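YohF (Salmonella typhimurium, PDB 6WON) probably acts as an acetoin dehydrogenase, an oxidoreductase of the short-chain dehydrogenase/reductase family built on a Rossmann-type sheet. Local coordinates at residues B[141-146]-B[238-243]; B[53-58]-B[78-83]; B[95-100]-B[149-154]; B[135-140]-B[176-181]; B[32-37]-B[59-64]. One frame throughout, in Å; residues are numbered along the deposited sequence.

In the fold
Followed from the N terminus, the first loop to close is that of contact 5, which pairs strand 30-35 with strand 56-60. Contact 2 crosses it: 53-58 lies inside the contact 5 loop, and its partner, the end of helix 71-80, comes after that loop has closed. Both finish before contact 3 opens at 95-100. From there three loops interlock, since contacts 3, 4 and 1 cross one another pairwise. Contact 4 pairs strands 135-140 and 178-185, contact 3 ties the loop after strand 85-88 to the turn that starts helix 153-173, and contact 1 brings the final strand, 238-241, to the loop 141-146. Contacts 2 and 1 thus reach opposite margins of one seven-stranded parallel sheet.

Contact 1: B[141-146]-B[238-243]; sequences TSVHEH and SLIVDG
H146 turns its ring toward S238 and I240 of the last strand, and its atoms can be read in order from the backbone outward. CB leaves the chain toward 238-243, with CG anti to the carbonyl carbon (chi1 -54°). CG is 4.1 Å from I240 CD1, but CD2 makes the closer approach, 3.4 Å from that same methyl, the two side chains meeting tip to tip. At the far end, NE2 donates to S238 OG over 2.8 Å. The hydroxyl lies almost in the imidazole plane, although the hydrogen bond is bent (147°). S238 OG in turn donates to E145 OE1 at 2.7 Å, from above the carboxylate plane. E145 OE1 takes a second bond from T141 OG1 at 2.6 Å, nearly along its C-O axis, and the chain of hydrogen bonds runs from H146 NE2 through S238 OG to E145 OE1. The CG of E145 also covers one face of the imidazole. Further along, V143 CG1 touches both I240 CG2, at 3.8 Å, and D242 CB, at 3.5 Å, while the D242 carboxylate accepts from M246 N and G244 N, just ahead in the chain. In this Rossmann-type fold of the short-chain dehydrogenases, the loop leaves strand 135-140 and places S142 against Y155 and K159, the YxxxK pair of helix 153-173. Strand 178-185 lies beside both segments, and helix 216-226 packs on L239 and V241.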
# COMPACT_ATOMS: atom_id res chain seq x y z
N THR B 141 -14.27 1.73 -8.02
CA THR B 141 -13.99 2.64 -6.91
C THR B 141 -13.41 3.94 -7.45
O THR B 141 -14.11 4.68 -8.16
CB THR B 141 -13.08 1.97 -5.88
OG1 THR B 141 -11.82 1.66 -6.48
CG2 THR B 141 -13.72 0.66 -5.39
N SER B 142 -12.14 4.22 -7.17
CA SER B 142 -11.49 5.47 -7.56
C SER B 142 -10.06 5.41 -7.03
O SER B 142 -9.75 4.61 -6.14
CB SER B 142 -12.22 6.69 -6.99
OG SER B 142 -11.35 7.78 -6.77
N VAL B 143 -9.19 6.27 -7.57
CA VAL B 143 -7.89 6.43 -6.91
C VAL B 143 -8.08 6.82 -5.46
O VAL B 143 -7.22 6.54 -4.62
CB VAL B 143 -7.00 7.46 -7.62
CG1 VAL B 143 -6.53 6.92 -8.94
CG2 VAL B 143 -7.72 8.83 -7.77
N HIS B 144 -9.23 7.41 -5.12
CA HIS B 144 -9.47 7.83 -3.75
C HIS B 144 -9.93 6.70 -2.84
O HIS B 144 -10.24 6.94 -1.67
CB HIS B 144 -10.45 9.00 -3.77
CG HIS B 144 -9.95 10.13 -4.61
ND1 HIS B 144 -8.79 10.83 -4.30
CD2 HIS B 144 -10.39 10.64 -5.79
CE1 HIS B 144 -8.57 11.74 -5.23
NE2 HIS B 144 -9.53 11.66 -6.14
N GLU B 145 -9.98 5.47 -3.36
CA GLU B 145 -9.90 4.29 -2.49
C GLU B 145 -8.56 4.21 -1.77
O GLU B 145 -8.43 3.48 -0.78
CB GLU B 145 -10.12 3.01 -3.33
CG GLU B 145 -10.01 1.68 -2.58
CD GLU B 145 -9.88 0.47 -3.49
OE1 GLU B 145 -10.30 0.54 -4.67
OE2 GLU B 145 -9.36 -0.56 -3.02
N HIS B 146 -7.55 4.96 -2.24
CA HIS B 146 -6.17 4.83 -1.78
C HIS B 146 -5.56 6.13 -1.27
O HIS B 146 -4.70 6.08 -0.38
CB HIS B 146 -5.28 4.29 -2.92
CG HIS B 146 -5.79 3.01 -3.51
ND1 HIS B 146 -5.71 1.80 -2.83
CD2 HIS B 146 -6.42 2.74 -4.67
CE1 HIS B 146 -6.27 0.85 -3.56
NE2 HIS B 146 -6.71 1.40 -4.68
N SER B 238 -7.21 -4.22 -6.36
CA SER B 238 -7.66 -2.89 -6.77
C SER B 238 -6.76 -2.44 -7.92
O SER B 238 -5.59 -2.10 -7.70
CB SER B 238 -7.61 -1.90 -5.61
OG SER B 238 -8.19 -0.65 -5.95
N LEU B 239 -7.30 -2.47 -9.14
CA LEU B 239 -6.51 -2.22 -10.35
C LEU B 239 -6.72 -0.76 -10.75
O LEU B 239 -7.83 -0.36 -11.12
CB LEU B 239 -6.91 -3.18 -11.47
CG LEU B 239 -6.90 -4.69 -11.16
CD1 LEU B 239 -6.92 -5.51 -12.45
CD2 LEU B 239 -5.66 -5.05 -10.35
N ILE B 240 -5.66 0.03 -10.66
CA ILE B 240 -5.76 1.48 -10.76
C ILE B 240 -5.45 1.92 -12.18
O ILE B 240 -4.39 1.60 -12.73
CB ILE B 240 -4.82 2.16 -9.75
CG1 ILE B 240 -5.22 1.79 -8.32
CG2 ILE B 240 -4.81 3.67 -9.97
CD1 ILE B 240 -4.21 2.27 -7.27
N VAL B 241 -6.37 2.66 -12.78
CA VAL B 241 -6.26 3.15 -14.15
C VAL B 241 -6.32 4.67 -14.04
O VAL B 241 -7.40 5.26 -13.99
CB VAL B 241 -7.36 2.61 -15.07
CG1 VAL B 241 -7.25 3.20 -16.46
CG2 VAL B 241 -7.32 1.07 -15.12
N ASP B 242 -5.16 5.33 -13.98
CA ASP B 242 -5.18 6.72 -13.56
C ASP B 242 -4.17 7.61 -14.27
O ASP B 242 -3.87 8.70 -13.78
CB ASP B 242 -4.94 6.79 -12.05
CG ASP B 242 -3.52 6.39 -11.65
OD1 ASP B 242 -2.75 5.88 -12.50
OD2 ASP B 242 -3.16 6.60 -10.48
N GLY B 243 -3.62 7.17 -15.41
CA GLY B 243 -2.62 7.95 -16.13
C GLY B 243 -1.45 8.41 -15.28
O GLY B 243 -0.85 9.46 -15.55

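Contact 2: B[53-58]-B[78-83]; sequences GVRAET and QRLGRV
R55, E57 and R79 form a salt-bridge network that ties the edge strand 56-60 of the Rossmann-type sheet to the last turn of helix 71-80. The ionic part centres on E57, whose chain bends at chi2 (-73°). Its OE1 takes a straight bond from R79 NH2 at 2.8 Å, on the anti side of the carboxylate and in the guanidinium plane. Its OE2 binds R55 NH2 at 2.9 Å from above the carboxylate plane. One carboxylate thus stands between two guanidinium groups, which probably offsets the like charges of the two arginines.

Neutral acceptors do the rest. R55 grips R79 O end-on, in its guanidinium plane, with NH1 and NH2 arriving from the same face of that carbonyl; NH2 is the nearer, at 3.0 Å. R79 reaches T58 O through NH2 at 2.7 Å and, weakly, through NH1. Each arginine spans the gap to a backbone carbonyl of the other segment.

In the apolar part, L80 slides past E57 in the opposite direction, and its other neighbours include V6 of strand 6-9. L80 CD2 also sits over one face of the R55 guanidinium, and its closest partner across the contact is E57 CG, at 3.7 Å.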
# COMPACT_ATOMS: atom_id res chain seq x y z
N GLY B 53 -26.24 -8.29 -31.26
CA GLY B 53 -26.85 -9.61 -31.22
C GLY B 53 -27.06 -10.18 -29.83
O GLY B 53 -27.05 -11.40 -29.67
N VAL B 54 -27.23 -9.33 -28.82
CA VAL B 54 -27.50 -9.76 -27.45
C VAL B 54 -28.77 -9.08 -26.96
O VAL B 54 -29.24 -8.09 -27.53
CB VAL B 54 -26.33 -9.44 -26.48
CG1 VAL B 54 -25.06 -10.21 -26.85
CG2 VAL B 54 -26.07 -7.95 -26.42
N ARG B 55 -29.30 -9.60 -25.86
CA ARG B 55 -30.42 -8.98 -25.17
C ARG B 55 -29.91 -7.80 -24.35
O ARG B 55 -28.83 -7.84 -23.77
CB ARG B 55 -31.10 -9.97 -24.23
CG ARG B 55 -32.19 -10.80 -24.79
CD ARG B 55 -32.81 -11.60 -23.66
NE ARG B 55 -33.80 -10.82 -22.93
CZ ARG B 55 -34.34 -11.18 -21.77
NH1 ARG B 55 -33.98 -12.31 -21.19
NH2 ARG B 55 -35.25 -10.40 -21.20
N ALA B 56 -30.73 -6.75 -24.27
CA ALA B 56 -30.46 -5.64 -23.36
C ALA B 56 -31.77 -5.24 -22.70
O ALA B 56 -32.79 -5.09 -23.38
CB ALA B 56 -29.84 -4.45 -24.09
N GLU B 57 -31.73 -5.12 -21.37
CA GLU B 57 -32.89 -4.74 -20.57
C GLU B 57 -32.50 -3.59 -19.66
O GLU B 57 -31.38 -3.55 -19.14
CB GLU B 57 -33.40 -5.92 -19.73
CG GLU B 57 -33.94 -7.09 -20.52
CD GLU B 57 -35.30 -6.82 -21.16
OE1 GLU B 57 -35.97 -5.82 -20.80
OE2 GLU B 57 -35.71 -7.61 -22.04
N THR B 58 -33.43 -2.66 -19.44
CA THR B 58 -33.19 -1.49 -18.60
C THR B 58 -34.11 -1.50 -17.38
O THR B 58 -35.20 -2.08 -17.40
CB THR B 58 -33.41 -0.17 -19.37
OG1 THR B 58 -34.76 -0.12 -19.82
CG2 THR B 58 -32.48 -0.08 -20.57
N GLN B 78 -34.33 -11.10 -12.74
CA GLN B 78 -35.46 -11.95 -13.12
C GLN B 78 -35.80 -11.79 -14.59
O GLN B 78 -36.11 -12.77 -15.28
CB GLN B 78 -36.68 -11.64 -12.25
CG GLN B 78 -36.53 -12.04 -10.79
CD GLN B 78 -36.31 -13.53 -10.61
OE1 GLN B 78 -36.96 -14.35 -11.26
NE2 GLN B 78 -35.39 -13.89 -9.71
N ARG B 79 -35.76 -10.56 -15.11
CA ARG B 79 -36.07 -10.36 -16.52
C ARG B 79 -35.02 -11.01 -17.41
O ARG B 79 -35.35 -11.63 -18.42
CB ARG B 79 -36.20 -8.87 -16.82
CG ARG B 79 -37.59 -8.32 -16.50
CD ARG B 79 -37.55 -6.82 -16.25
NE ARG B 79 -37.06 -6.10 -17.42
CZ ARG B 79 -36.83 -4.79 -17.43
NH1 ARG B 79 -37.03 -4.07 -16.34
NH2 ARG B 79 -36.38 -4.20 -18.54
N LEU B 80 -33.75 -10.91 -17.03
CA LEU B 80 -32.70 -11.49 -17.84
C LEU B 80 -32.56 -12.99 -17.61
O LEU B 80 -32.00 -13.68 -18.47
CB LEU B 80 -31.38 -10.78 -17.57
CG LEU B 80 -31.40 -9.33 -18.06
CD1 LEU B 80 -30.39 -8.47 -17.31
CD2 LEU B 80 -31.15 -9.27 -19.58
N GLY B 81 -33.05 -13.50 -16.49
CA GLY B 81 -33.09 -14.93 -16.23
C GLY B 81 -31.86 -15.49 -15.52
O GLY B 81 -31.85 -16.68 -15.21
N ARG B 82 -30.85 -14.67 -15.25
CA ARG B 82 -29.62 -15.09 -14.58
C ARG B 82 -28.72 -13.86 -14.49
O ARG B 82 -29.00 -12.82 -15.09
CB ARG B 82 -28.92 -16.22 -15.34
CG ARG B 82 -28.47 -15.81 -16.74
CD ARG B 82 -27.67 -16.91 -17.42
NE ARG B 82 -26.45 -17.26 -16.69
CZ ARG B 82 -26.21 -18.46 -16.18
NH1 ARG B 82 -27.11 -19.43 -16.31
NH2 ARG B 82 -25.06 -18.70 -15.54
N VAL B 83 -27.63 -13.99 -13.72
CA VAL B 83 -26.58 -12.97 -13.69
C VAL B 83 -25.23 -13.66 -13.49
O VAL B 83 -25.08 -14.53 -12.63
CB VAL B 83 -26.83 -11.90 -12.60
CG1 VAL B 83 -27.02 -12.52 -11.22
CG2 VAL B 83 -25.72 -10.90 -12.60

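Contact 3: B[95-100]-B[149-154]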
# COMPACT_ATOMS: atom_id res chain seq x y z
N LYS B 95 -18.51 16.89 -2.76
CA LYS B 95 -17.51 17.63 -2.00
C LYS B 95 -18.17 18.37 -0.85
O LYS B 95 -19.31 18.83 -0.97
CB LYS B 95 -16.74 18.63 -2.89
CG LYS B 95 -15.63 17.97 -3.68
CD LYS B 95 -14.71 18.96 -4.36
CE LYS B 95 -13.68 18.23 -5.21
NZ LYS B 95 -12.77 19.15 -5.95
N SER B 96 -17.42 18.49 0.24
CA SER B 96 -17.89 19.09 1.49
C SER B 96 -16.74 19.14 2.49
O SER B 96 -16.13 18.11 2.78
CB SER B 96 -19.05 18.27 2.06
OG SER B 96 -19.88 19.04 2.91
N ALA B 97 -16.43 20.33 3.00
CA ALA B 97 -15.32 20.44 3.95
C ALA B 97 -15.59 19.59 5.18
O ALA B 97 -16.70 19.58 5.71
CB ALA B 97 -15.11 21.91 4.34
N PHE B 98 -14.56 18.87 5.64
CA PHE B 98 -14.74 17.92 6.74
C PHE B 98 -15.30 18.59 7.98
O PHE B 98 -16.22 18.07 8.63
CB PHE B 98 -13.42 17.24 7.09
CG PHE B 98 -13.38 16.70 8.50
CD1 PHE B 98 -14.01 15.51 8.81
CD2 PHE B 98 -12.75 17.42 9.52
CE1 PHE B 98 -14.00 15.02 10.10
CE2 PHE B 98 -12.73 16.93 10.81
CZ PHE B 98 -13.35 15.73 11.11
N ILE B 99 -14.75 19.75 8.35
CA ILE B 99 -15.05 20.36 9.65
C ILE B 99 -16.53 20.70 9.78
O ILE B 99 -17.06 20.75 10.89
CB ILE B 99 -14.15 21.60 9.88
CG1 ILE B 99 -14.17 21.99 11.36
CG2 ILE B 99 -14.57 22.77 8.98
CD1 ILE B 99 -13.67 20.87 12.29
N ASP B 100 -17.22 20.93 8.65
CA ASP B 100 -18.57 21.45 8.63
C ASP B 100 -19.61 20.49 8.07
O ASP B 100 -20.81 20.81 8.10
CB ASP B 100 -18.64 22.74 7.79
CG ASP B 100 -18.15 23.94 8.55
OD1 ASP B 100 -18.15 23.88 9.80
OD2 ASP B 100 -17.78 24.94 7.90
N LEU B 149 -9.08 12.76 -1.44
CA LEU B 149 -9.47 13.86 -2.31
C LEU B 149 -9.81 15.06 -1.44
O LEU B 149 -10.78 14.98 -0.65
CB LEU B 149 -10.67 13.48 -3.17
CG LEU B 149 -11.33 14.56 -4.04
CD1 LEU B 149 -10.36 15.13 -5.09
CD2 LEU B 149 -12.57 14.00 -4.73
N PRO B 150 -9.07 16.16 -1.52
CA PRO B 150 -9.34 17.29 -0.63
C PRO B 150 -10.77 17.78 -0.78
O PRO B 150 -11.34 17.78 -1.87
CB PRO B 150 -8.32 18.35 -1.06
CG PRO B 150 -7.67 17.84 -2.31
CD PRO B 150 -7.86 16.36 -2.34
N GLN B 151 -11.38 18.15 0.36
CA GLN B 151 -12.76 18.60 0.49
C GLN B 151 -13.77 17.48 0.25
O GLN B 151 -14.96 17.76 0.11
CB GLN B 151 -13.10 19.76 -0.45
CG GLN B 151 -12.20 20.95 -0.31
CD GLN B 151 -12.23 21.52 1.08
OE1 GLN B 151 -13.22 22.16 1.48
NE2 GLN B 151 -11.16 21.30 1.84
N ALA B 152 -13.33 16.23 0.18
CA ALA B 152 -14.23 15.12 -0.12
C ALA B 152 -13.94 13.95 0.81
O ALA B 152 -13.71 12.82 0.38
CB ALA B 152 -14.10 14.71 -1.59
N SER B 153 -13.95 14.23 2.12
CA SER B 153 -13.62 13.20 3.10
C SER B 153 -14.66 12.08 3.10
O SER B 153 -14.30 10.90 3.23
CB SER B 153 -13.50 13.81 4.49
OG SER B 153 -14.71 14.45 4.87
N ALA B 154 -15.94 12.43 2.99
CA ALA B 154 -16.96 11.38 2.94
C ALA B 154 -16.74 10.48 1.73
O ALA B 154 -16.76 9.25 1.83
CB ALA B 154 -18.36 12.00 2.91
O HOH W 1 -10.67 18.52 -4.38
O HOH W 2 -14.24 16.73 3.44
O HOH W 3 -17.17 15.40 2.36
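K95 starts a short run that lies along a type II beta turn, L149 to A152, just ahead of helix 153-173, with A152 at the N-cap position. The turn presents its Q151 and P150 carbonyls to the loop that follows strand 85-88. The lysine chain is extended beyond CG and passes over the turn: CG rests 4.2 Å from A152 CB, and at the tip NZ gives a hydrogen bond to a water that donates onward to P150 O, each step 2.7 Å long.

S96 makes the one direct hydrogen bond between the segments. Its N meets Q151 O at 2.6 Å, almost straight (175°) and nearly along the C=O axis. The S96 hydroxyl turns elsewhere, to Q105 of helix 103-131. S96 O faces the first turn of helix 153-173, and a water carries its reach to the amide of A154, donating to S96 O at 2.9 Å and accepting from A154 N over a longer 3.3 Å. Water thus bridges the loop to a backbone N-H at the helix start.

A97 offers its methyl to the Q151 side chain, which is bent at chi2 (-60°); CB stands 3.4 Å from OE1. F98 comes next, at the subunit interface: its N and O bond to E172 and Q122 of the third subunit, and its side chain packs on M169 of that same subunit. Toward 149-154 the phenyl turns its edge, and S153 OG lies near the ring plane, 3.8 Å from F98 CB.

Contact 4: B[135-140]-B[176-181]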
# COMPACT_ATOMS: atom_id res chain seq x y z
N GLY B 135 -18.95 -16.57 -11.23
CA GLY B 135 -19.31 -15.24 -11.65
C GLY B 135 -18.19 -14.27 -11.37
O GLY B 135 -17.13 -14.63 -10.85
N ARG B 136 -18.44 -13.02 -11.75
CA ARG B 136 -17.46 -11.95 -11.61
C ARG B 136 -18.17 -10.72 -11.08
O ARG B 136 -19.25 -10.37 -11.57
CB ARG B 136 -16.79 -11.62 -12.95
CG ARG B 136 -16.24 -12.83 -13.71
CD ARG B 136 -15.01 -13.43 -13.00
NE ARG B 136 -14.50 -14.60 -13.71
CZ ARG B 136 -13.75 -14.54 -14.81
NH1 ARG B 136 -13.41 -13.35 -15.32
NH2 ARG B 136 -13.34 -15.65 -15.40
N ILE B 137 -17.57 -10.05 -10.10
CA ILE B 137 -18.10 -8.81 -9.57
C ILE B 137 -16.99 -7.77 -9.59
O ILE B 137 -15.92 -7.98 -9.00
CB ILE B 137 -18.66 -8.97 -8.15
CG1 ILE B 137 -19.85 -9.92 -8.15
CG2 ILE B 137 -19.05 -7.58 -7.58
CD1 ILE B 137 -20.35 -10.31 -6.75
N ILE B 138 -17.23 -6.66 -10.29
CA ILE B 138 -16.27 -5.58 -10.38
C ILE B 138 -16.86 -4.36 -9.69
O ILE B 138 -17.96 -3.91 -10.04
CB ILE B 138 -15.90 -5.26 -11.84
CG1 ILE B 138 -15.17 -6.44 -12.47
CG2 ILE B 138 -15.00 -4.02 -11.88
CD1 ILE B 138 -16.01 -7.30 -13.38
N ASN B 139 -16.15 -3.84 -8.69
CA ASN B 139 -16.58 -2.63 -8.00
C ASN B 139 -15.77 -1.46 -8.55
O ASN B 139 -14.54 -1.46 -8.45
CB ASN B 139 -16.38 -2.75 -6.49
CG ASN B 139 -17.27 -3.82 -5.86
OD1 ASN B 139 -18.45 -3.92 -6.19
ND2 ASN B 139 -16.69 -4.61 -4.94
N ILE B 140 -16.44 -0.50 -9.18
CA ILE B 140 -15.76 0.70 -9.64
C ILE B 140 -15.53 1.58 -8.42
O ILE B 140 -16.48 2.10 -7.84
CB ILE B 140 -16.55 1.45 -10.72
CG1 ILE B 140 -16.96 0.50 -11.85
CG2 ILE B 140 -15.70 2.59 -11.28
CD1 ILE B 140 -15.79 -0.03 -12.65
N HIS B 176 -17.31 -20.23 -4.31
CA HIS B 176 -18.33 -20.33 -5.35
C HIS B 176 -17.79 -19.93 -6.72
O HIS B 176 -18.59 -19.72 -7.65
CB HIS B 176 -19.54 -19.47 -4.99
CG HIS B 176 -20.02 -19.67 -3.59
ND1 HIS B 176 -20.57 -20.86 -3.15
CD2 HIS B 176 -20.04 -18.83 -2.52
CE1 HIS B 176 -20.91 -20.74 -1.88
NE2 HIS B 176 -20.60 -19.52 -1.47
N HIS B 177 -16.47 -19.82 -6.87
CA HIS B 177 -15.85 -19.42 -8.12
C HIS B 177 -16.35 -18.05 -8.57
O HIS B 177 -16.54 -17.79 -9.77
CB HIS B 177 -16.06 -20.48 -9.20
CG HIS B 177 -15.64 -21.85 -8.76
ND1 HIS B 177 -14.31 -22.24 -8.71
CD2 HIS B 177 -16.36 -22.91 -8.32
CE1 HIS B 177 -14.24 -23.48 -8.27
NE2 HIS B 177 -15.46 -23.92 -8.04
N ILE B 178 -16.55 -17.16 -7.60
CA ILE B 178 -16.87 -15.76 -7.84
C ILE B 178 -15.60 -14.94 -7.59
O ILE B 178 -15.08 -14.92 -6.47
CB ILE B 178 -18.03 -15.28 -6.95
CG1 ILE B 178 -19.32 -16.04 -7.28
CG2 ILE B 178 -18.25 -13.78 -7.12
CD1 ILE B 178 -20.39 -15.94 -6.19
N LEU B 179 -15.10 -14.27 -8.62
CA LEU B 179 -13.92 -13.44 -8.49
C LEU B 179 -14.37 -11.99 -8.33
O LEU B 179 -15.26 -11.54 -9.06
CB LEU B 179 -13.00 -13.58 -9.71
CG LEU B 179 -12.72 -15.01 -10.20
CD1 LEU B 179 -11.70 -15.02 -11.36
CD2 LEU B 179 -12.23 -15.92 -9.07
N VAL B 180 -13.77 -11.28 -7.38
CA VAL B 180 -14.22 -9.94 -7.02
C VAL B 180 -13.02 -9.00 -7.01
O VAL B 180 -12.06 -9.21 -6.25
CB VAL B 180 -14.92 -9.91 -5.65
CG1 VAL B 180 -15.48 -8.51 -5.37
CG2 VAL B 180 -16.02 -10.96 -5.63
N ASN B 181 -13.09 -7.95 -7.83
CA ASN B 181 -12.00 -6.99 -7.91
C ASN B 181 -12.58 -5.59 -7.95
O ASN B 181 -13.75 -5.39 -8.29
CB ASN B 181 -11.14 -7.22 -9.15
CG ASN B 181 -10.41 -8.56 -9.11
OD1 ASN B 181 -9.39 -8.69 -8.43
ND2 ASN B 181 -10.92 -9.54 -9.85
O HOH W 4 -15.35 -16.84 -12.39
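G135 begins a ladder of five backbone hydrogen bonds with 176-181, giving its N to H177 O at 3.1 Å and taking L179 N on its O at 3.0 Å. I137 repeats the pattern, its N donating to L179 O at 2.9 Å and its O receiving N181 N, and N139 N closes the series on N181 O. The odd-numbered residues of 135-140 do the bonding on this side, while R136 and I138 bond on the other side, to strand 85-88. CA-H...O contacts fall between the rungs, as from V180 CA to I137 O. This is the pairing of a beta-alpha-beta crossover: two parallel interior strands of the Rossmann-type sheet, 12° apart, joined through helix 153-173.

Side-chain polar atoms are satisfied largely from outside the pair. N139 bonds N88 and T166, whereas N181 turns to Q237 and T234. R136 sends NH1 to S228 O, and its NE reaches H177 O through a water that accepts at 2.7 Å. The R136 and L179 side chains lie side by side, pointing the same way, with L179 CD1 over one face of the guanidinium. Among I137, I178 and V180 the packing is apolar, and I137 CD1 comes to 4.1 Å from I178 CG2.

Contact 5: B[32-37]-B[59-64]; sequences GITWHS and IHLDLS
W35 O is gripped by two donors from opposite faces of its carbonyl plane: L61 N at 2.9 Å in a nearly straight bond (170°), and H60 ND1 at 3.2 Å, where the acceptor stands 29° out of the imidazole plane. Two further backbone bonds complete the parallel pairing, I59 N to I33 O at 2.8 Å and W35 N to I59 O at 3.0 Å. H60 CG stands anti to its backbone N (chi1 173°), which lets ND1 turn back over the neighbouring strand.

Outward from these bonds, the W35 indole lies over H60. The H60 CA makes a CH-pi contact 3.9 Å from the centroid of the five-membered ring, while H60 CB touches CZ2. On the other face of the sheet, T34 CG2 meets I59 CG2 at 3.9 Å, and T34 OG1, which accepts from A11 N, rests 3.4 Å from L61 CD2. Past the end of the strands, the H36 ring turns an edge to D62 OD1, an atom that also closes an Asx turn to S64 N.

The two strands are halves of a beta-alpha-beta unit whose helix, 39-50, packs on I33 and W35; helix 71-80 covers T34 and I59 on the opposite face, and strand 6-9 flanks strand 30-35 on its other side.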
# COMPACT_ATOMS: atom_id res chain seq x y z
N GLY B 32 -27.90 -6.08 -18.56
CA GLY B 32 -28.82 -5.29 -17.76
C GLY B 32 -28.27 -3.90 -17.50
O GLY B 32 -27.11 -3.75 -17.09
N ILE B 33 -29.11 -2.90 -17.73
CA ILE B 33 -28.76 -1.49 -17.63
C ILE B 33 -29.65 -0.85 -16.57
O ILE B 33 -30.88 -0.97 -16.64
CB ILE B 33 -28.94 -0.78 -18.99
CG1 ILE B 33 -27.89 -1.23 -19.99
CG2 ILE B 33 -28.96 0.74 -18.84
CD1 ILE B 33 -28.43 -1.35 -21.42
N THR B 34 -29.05 -0.17 -15.58
CA THR B 34 -29.84 0.60 -14.64
C THR B 34 -29.56 2.09 -14.82
O THR B 34 -28.49 2.49 -15.27
CB THR B 34 -29.60 0.20 -13.17
OG1 THR B 34 -28.45 0.87 -12.63
CG2 THR B 34 -29.44 -1.30 -13.06
N TRP B 35 -30.56 2.91 -14.47
CA TRP B 35 -30.50 4.35 -14.64
C TRP B 35 -31.20 5.03 -13.47
O TRP B 35 -32.21 4.54 -12.95
CB TRP B 35 -31.13 4.79 -15.97
CG TRP B 35 -32.56 4.34 -16.16
CD1 TRP B 35 -32.97 3.15 -16.69
CD2 TRP B 35 -33.75 5.07 -15.85
NE1 TRP B 35 -34.35 3.09 -16.72
CE2 TRP B 35 -34.85 4.26 -16.20
CE3 TRP B 35 -34.00 6.34 -15.29
CZ2 TRP B 35 -36.18 4.66 -16.03
CZ3 TRP B 35 -35.33 6.74 -15.11
CH2 TRP B 35 -36.40 5.90 -15.48
N HIS B 36 -30.69 6.17 -13.07
CA HIS B 36 -31.23 6.91 -11.97
C HIS B 36 -32.25 7.94 -12.43
O HIS B 36 -33.33 7.90 -11.99
CB HIS B 36 -30.14 7.54 -11.18
CG HIS B 36 -30.63 8.43 -10.09
ND1 HIS B 36 -31.05 7.96 -8.87
CD2 HIS B 36 -30.78 9.76 -10.04
CE1 HIS B 36 -31.42 8.96 -8.12
NE2 HIS B 36 -31.28 10.07 -8.81
N SER B 37 -31.92 8.80 -13.36
CA SER B 37 -32.87 9.76 -13.90
C SER B 37 -32.83 9.93 -15.41
O SER B 37 -33.74 10.57 -15.96
CB SER B 37 -32.67 11.13 -13.24
OG SER B 37 -31.57 11.78 -13.83
N ILE B 59 -33.65 -0.85 -16.31
CA ILE B 59 -34.48 -0.70 -15.12
C ILE B 59 -34.03 0.55 -14.38
O ILE B 59 -32.84 0.89 -14.36
CB ILE B 59 -34.44 -1.96 -14.22
CG1 ILE B 59 -35.75 -2.08 -13.45
CG2 ILE B 59 -33.28 -1.93 -13.23
CD1 ILE B 59 -35.96 -3.43 -12.81
N HIS B 60 -35.01 1.25 -13.84
CA HIS B 60 -34.76 2.36 -12.93
C HIS B 60 -34.15 1.83 -11.64
O HIS B 60 -34.64 0.85 -11.07
CB HIS B 60 -36.07 3.11 -12.66
CG HIS B 60 -35.98 4.16 -11.61
ND1 HIS B 60 -35.05 5.19 -11.66
CD2 HIS B 60 -36.70 4.37 -10.48
CE1 HIS B 60 -35.21 5.97 -10.61
NE2 HIS B 60 -36.21 5.50 -9.88
N LEU B 61 -33.09 2.48 -11.17
CA LEU B 61 -32.49 2.16 -9.88
C LEU B 61 -32.33 3.45 -9.09
O LEU B 61 -31.64 4.37 -9.55
CB LEU B 61 -31.14 1.45 -10.07
CG LEU B 61 -30.30 1.11 -8.83
CD1 LEU B 61 -31.00 0.11 -7.95
CD2 LEU B 61 -28.91 0.58 -9.26
N ASP B 62 -32.97 3.52 -7.93
CA ASP B 62 -32.86 4.67 -7.02
C ASP B 62 -32.25 4.20 -5.70
O ASP B 62 -32.96 3.77 -4.79
CB ASP B 62 -34.23 5.30 -6.81
CG ASP B 62 -34.16 6.62 -6.07
OD1 ASP B 62 -33.06 6.99 -5.63
OD2 ASP B 62 -35.21 7.29 -5.96
N LEU B 63 -30.92 4.29 -5.59
CA LEU B 63 -30.20 3.87 -4.39
C LEU B 63 -30.32 4.86 -3.24
O LEU B 63 -29.60 4.71 -2.25
CB LEU B 63 -28.72 3.64 -4.71
CG LEU B 63 -28.40 2.39 -5.52
CD1 LEU B 63 -26.89 2.24 -5.74
CD2 LEU B 63 -28.97 1.15 -4.84
N SER B 64 -31.20 5.85 -3.33
CA SER B 64 -31.27 6.86 -2.28
C SER B 64 -32.05 6.39 -1.07
O SER B 64 -31.82 6.87 0.05
CB SER B 64 -31.87 8.15 -2.85
OG SER B 64 -33.28 8.19 -2.71